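Long-range contact in uncharacterized protein POB3N (Chaetomium thermophilum var. thermophilum, PDB 4KHB), which probably acts, through the N-terminal PH-like domains of a FACT histone chaperone subunit, in reorganizing nucleosomes during transcription, replication and repair: residues I49-S55 and T96-K101. Numbering follows the deposited sequence.
Sequences IGGAQWS and TNLENK
In a PH-like domain whose sheets are otherwise antiparallel, strand 98-100 runs parallel to strand 51-55, forming an outer strand of a mixed sheet just after helix 83-92. The axes approach to 4.5 Å, with N-to-C directions 37° apart. The register pairs Q53 with E99 (CA-CA 4.7 Å) and W54 with N100 (CA-CA 5.0 Å). Three backbone hydrogen bonds alternate as parallel pairing requires: E99 N to A52 O (3.0 Å), W54 N to E99 O (2.7 Å) and K101 N to W54 O (3.0 Å). Toward T96 the strands part, and a water bridges the gap, donating to N97 O (2.7 Å) and weakly accepting from A52 N (3.3 Å). On the far edge of strand 51-55, G50 and G51 both face L66 in a classic beta bulge; T96 CG2 lies 3.5 Å from G51 CA.

A52, W54 and L98 share the face covered by helix 83-92. L98 (chi1 t, chi2 p) brings CD1 to 3.6 Å from A52 CB and CG to 3.8 Å from W54 CB. W54 (chi1 t) sends its indole away from strand 98-100 to meet Y61 and Y83. On the other face, Q53 (chi1 m, chi2 t) places NE2 4.0 Å from K101 CE, while K101 NZ forms a long salt bridge with E99 OE2 (3.4 Å). S55 OG bonds R43 of the SPT16D chain.

Cohesion across the strands thus rests on main-chain hydrogen bonds and apolar contact beneath the helix, while the charged pair lies wholly within segment 96-101.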
ATOM      1  N   ILE H  49       1.619  -1.586  22.697  1.00 13.54           N
ATOM      2  CA  ILE H  49       2.060  -0.539  21.782  1.00 17.41           C
ATOM      3  C   ILE H  49       3.589  -0.541  21.717  1.00 18.73           C
ATOM      4  O   ILE H  49       4.263  -0.104  22.653  1.00 20.46           O
ATOM      5  CB  ILE H  49       1.520   0.855  22.193  1.00 20.25           C
ATOM      6  CG1 ILE H  49      -0.009   0.879  22.102  1.00 22.89           C
ATOM      7  CG2 ILE H  49       2.114   1.945  21.314  1.00 15.12           C
ATOM      8  CD1 ILE H  49      -0.641   2.206  22.492  1.00 20.59           C
ATOM      9  N   GLY H  50       4.125  -1.047  20.609  1.00 21.58           N
ATOM     10  CA  GLY H  50       5.559  -1.223  20.454  1.00 13.78           C
ATOM     11  C   GLY H  50       6.250  -0.185  19.589  1.00 14.99           C
ATOM     12  O   GLY H  50       7.461   0.034  19.720  1.00 17.88           O
ATOM     13  N   GLY H  51       5.491   0.451  18.702  1.00 17.97           N
ATOM     14  CA  GLY H  51       6.057   1.439  17.799  1.00 15.11           C
ATOM     15  C   GLY H  51       5.017   2.169  16.970  1.00 15.34           C
ATOM     16  O   GLY H  51       3.857   1.755  16.909  1.00 11.34           O
ATOM     17  N   ALA H  52       5.432   3.256  16.326  1.00 14.68           N
ATOM     18  CA  ALA H  52       4.504   4.085  15.563  1.00 13.30           C
ATOM     19  C   ALA H  52       5.190   4.820  14.417  1.00 11.41           C
ATOM     20  O   ALA H  52       6.303   5.328  14.570  1.00 10.18           O
ATOM     21  CB  ALA H  52       3.805   5.074  16.483  1.00  9.68           C
ATOM     22  N   GLN H  53       4.509   4.893  13.277  1.00  8.94           N
ATOM     23  CA  GLN H  53       5.044   5.578  12.105  1.00 12.44           C
ATOM     24  C   GLN H  53       4.079   6.645  11.601  1.00 12.83           C
ATOM     25  O   GLN H  53       2.859   6.465  11.639  1.00 11.74           O
ATOM     26  CB  GLN H  53       5.351   4.582  10.979  1.00 10.35           C
ATOM     27  CG  GLN H  53       6.427   3.554  11.310  1.00 14.27           C
ATOM     28  CD  GLN H  53       6.589   2.516  10.215  1.00 18.90           C
ATOM     29  OE1 GLN H  53       5.882   2.546   9.207  1.00 21.83           O
ATOM     30  NE2 GLN H  53       7.524   1.594  10.406  1.00 23.27           N
ATOM     31  N   TRP H  54       4.636   7.753  11.123  1.00  8.54           N
ATOM     32  CA  TRP H  54       3.848   8.863  10.609  1.00  8.42           C
ATOM     33  C   TRP H  54       4.164   9.060   9.129  1.00 12.70           C
ATOM     34  O   TRP H  54       5.331   9.219   8.760  1.00 14.82           O
ATOM     35  CB  TRP H  54       4.201  10.119  11.403  1.00 10.26           C
ATOM     36  CG  TRP H  54       3.707  11.407  10.835  1.00 12.41           C
ATOM     37  CD1 TRP H  54       4.404  12.281  10.050  1.00 16.09           C
ATOM     38  CD2 TRP H  54       2.418  11.992  11.040  1.00 11.95           C
ATOM     39  NE1 TRP H  54       3.620  13.366   9.742  1.00 15.47           N
ATOM     40  CE2 TRP H  54       2.396  13.213  10.339  1.00 15.97           C
ATOM     41  CE3 TRP H  54       1.279  11.598  11.745  1.00 10.05           C
ATOM     42  CZ2 TRP H  54       1.273  14.042  10.322  1.00 16.08           C
ATOM     43  CZ3 TRP H  54       0.168  12.420  11.725  1.00 11.49           C
ATOM     44  CH2 TRP H  54       0.173  13.627  11.025  1.00 11.42           C
ATOM     45  N   SER H  55       3.131   9.054   8.287  1.00  9.65           N
ATOM     46  CA  SER H  55       3.319   9.240   6.848  1.00 13.99           C
ATOM     47  C   SER H  55       2.045   9.684   6.133  1.00 15.43           C
ATOM     48  O   SER H  55       0.944   9.610   6.686  1.00 12.38           O
ATOM     49  CB  SER H  55       3.850   7.953   6.204  1.00 13.63           C
ATOM     50  OG  SER H  55       2.865   6.934   6.212  1.00 15.26           O
ATOM     51  N   THR H  96       7.411   5.693  23.109  1.00 21.38           N
ATOM     52  CA  THR H  96       7.651   5.435  21.697  1.00 17.48           C
ATOM     53  C   THR H  96       7.915   6.717  20.914  1.00 20.68           C
ATOM     54  O   THR H  96       7.236   7.730  21.111  1.00 19.30           O
ATOM     55  CB  THR H  96       6.431   4.733  21.060  1.00 23.12           C
ATOM     56  OG1 THR H  96       6.097   3.555  21.809  1.00 23.08           O
ATOM     57  CG2 THR H  96       6.726   4.344  19.629  1.00 29.17           C
ATOM     58  N   ASN H  97       8.902   6.669  20.024  1.00 18.04           N
ATOM     59  CA  ASN H  97       9.144   7.766  19.099  1.00 17.97           C
ATOM     60  C   ASN H  97       8.265   7.601  17.862  1.00 17.16           C
ATOM     61  O   ASN H  97       8.305   6.558  17.205  1.00 23.13           O
ATOM     62  CB  ASN H  97      10.628   7.840  18.711  1.00 20.26           C
ATOM     63  CG  ASN H  97      11.523   8.194  19.889  1.00 24.68           C
ATOM     64  OD1 ASN H  97      11.190   9.063  20.694  1.00 27.67           O
ATOM     65  ND2 ASN H  97      12.667   7.526  19.990  1.00 28.28           N
ATOM     66  N   LEU H  98       7.475   8.624  17.548  1.00 12.33           N
ATOM     67  CA  LEU H  98       6.680   8.613  16.324  1.00 16.27           C
ATOM     68  C   LEU H  98       7.592   8.892  15.138  1.00 12.08           C
ATOM     69  O   LEU H  98       7.948  10.040  14.870  1.00 13.15           O
ATOM     70  CB  LEU H  98       5.546   9.639  16.396  1.00 11.45           C
ATOM     71  CG  LEU H  98       4.579   9.683  15.209  1.00 18.47           C
ATOM     72  CD1 LEU H  98       3.991   8.309  14.955  1.00  6.27           C
ATOM     73  CD2 LEU H  98       3.462  10.692  15.450  1.00 13.59           C
ATOM     74  N   GLU H  99       7.970   7.833  14.434  1.00 13.53           N
ATOM     75  CA  GLU H  99       8.949   7.942  13.363  1.00 15.85           C
ATOM     76  C   GLU H  99       8.356   8.560  12.102  1.00 17.24           C
ATOM     77  O   GLU H  99       7.308   8.126  11.621  1.00 12.45           O
ATOM     78  CB  GLU H  99       9.530   6.560  13.052  1.00 17.23           C
ATOM     79  CG  GLU H  99      10.397   6.503  11.806  1.00 30.27           C
ATOM     80  CD  GLU H  99      10.903   5.107  11.513  1.00 38.70           C
ATOM     81  OE1 GLU H  99      10.452   4.152  12.181  1.00 35.82           O
ATOM     82  OE2 GLU H  99      11.757   4.966  10.614  1.00 35.79           O
ATOM     83  N   ASN H 100       9.032   9.571  11.567  1.00 14.92           N
ATOM     84  CA  ASN H 100       8.672  10.109  10.264  1.00 11.48           C
ATOM     85  C   ASN H 100       9.169   9.156   9.186  1.00 10.10           C
ATOM     86  O   ASN H 100      10.376   8.992   8.997  1.00 13.73           O
ATOM     87  CB  ASN H 100       9.268  11.506  10.071  1.00 12.59           C
ATOM     88  CG  ASN H 100       8.729  12.212   8.835  1.00 19.73           C
ATOM     89  OD1 ASN H 100       8.656  11.632   7.750  1.00 17.31           O
ATOM     90  ND2 ASN H 100       8.346  13.471   8.996  1.00 20.44           N
ATOM     91  N   LYS H 101       8.233   8.531   8.478  1.00 13.14           N
ATOM     92  CA  LYS H 101       8.572   7.475   7.533  1.00 11.49           C
ATOM     93  C   LYS H 101       8.112   7.834   6.129  1.00 13.08           C
ATOM     94  O   LYS H 101       6.987   7.510   5.741  1.00 15.00           O
ATOM     95  CB  LYS H 101       7.915   6.164   7.972  1.00 19.76           C
ATOM     96  CG  LYS H 101       8.474   4.919   7.291  1.00 19.30           C
ATOM     97  CD  LYS H 101       9.831   4.531   7.860  1.00 20.73           C
ATOM     98  CE  LYS H 101      10.081   3.035   7.722  1.00 28.22           C
ATOM     99  NZ  LYS H 101      11.430   2.642   8.221  1.00 38.04           N
TER
HETATM  100  O   HOH W   1       8.611   3.912  17.092  1.00 11.32           O
HETATM  101  O   HOH W   2       6.265  11.159   6.335  1.00 21.08           O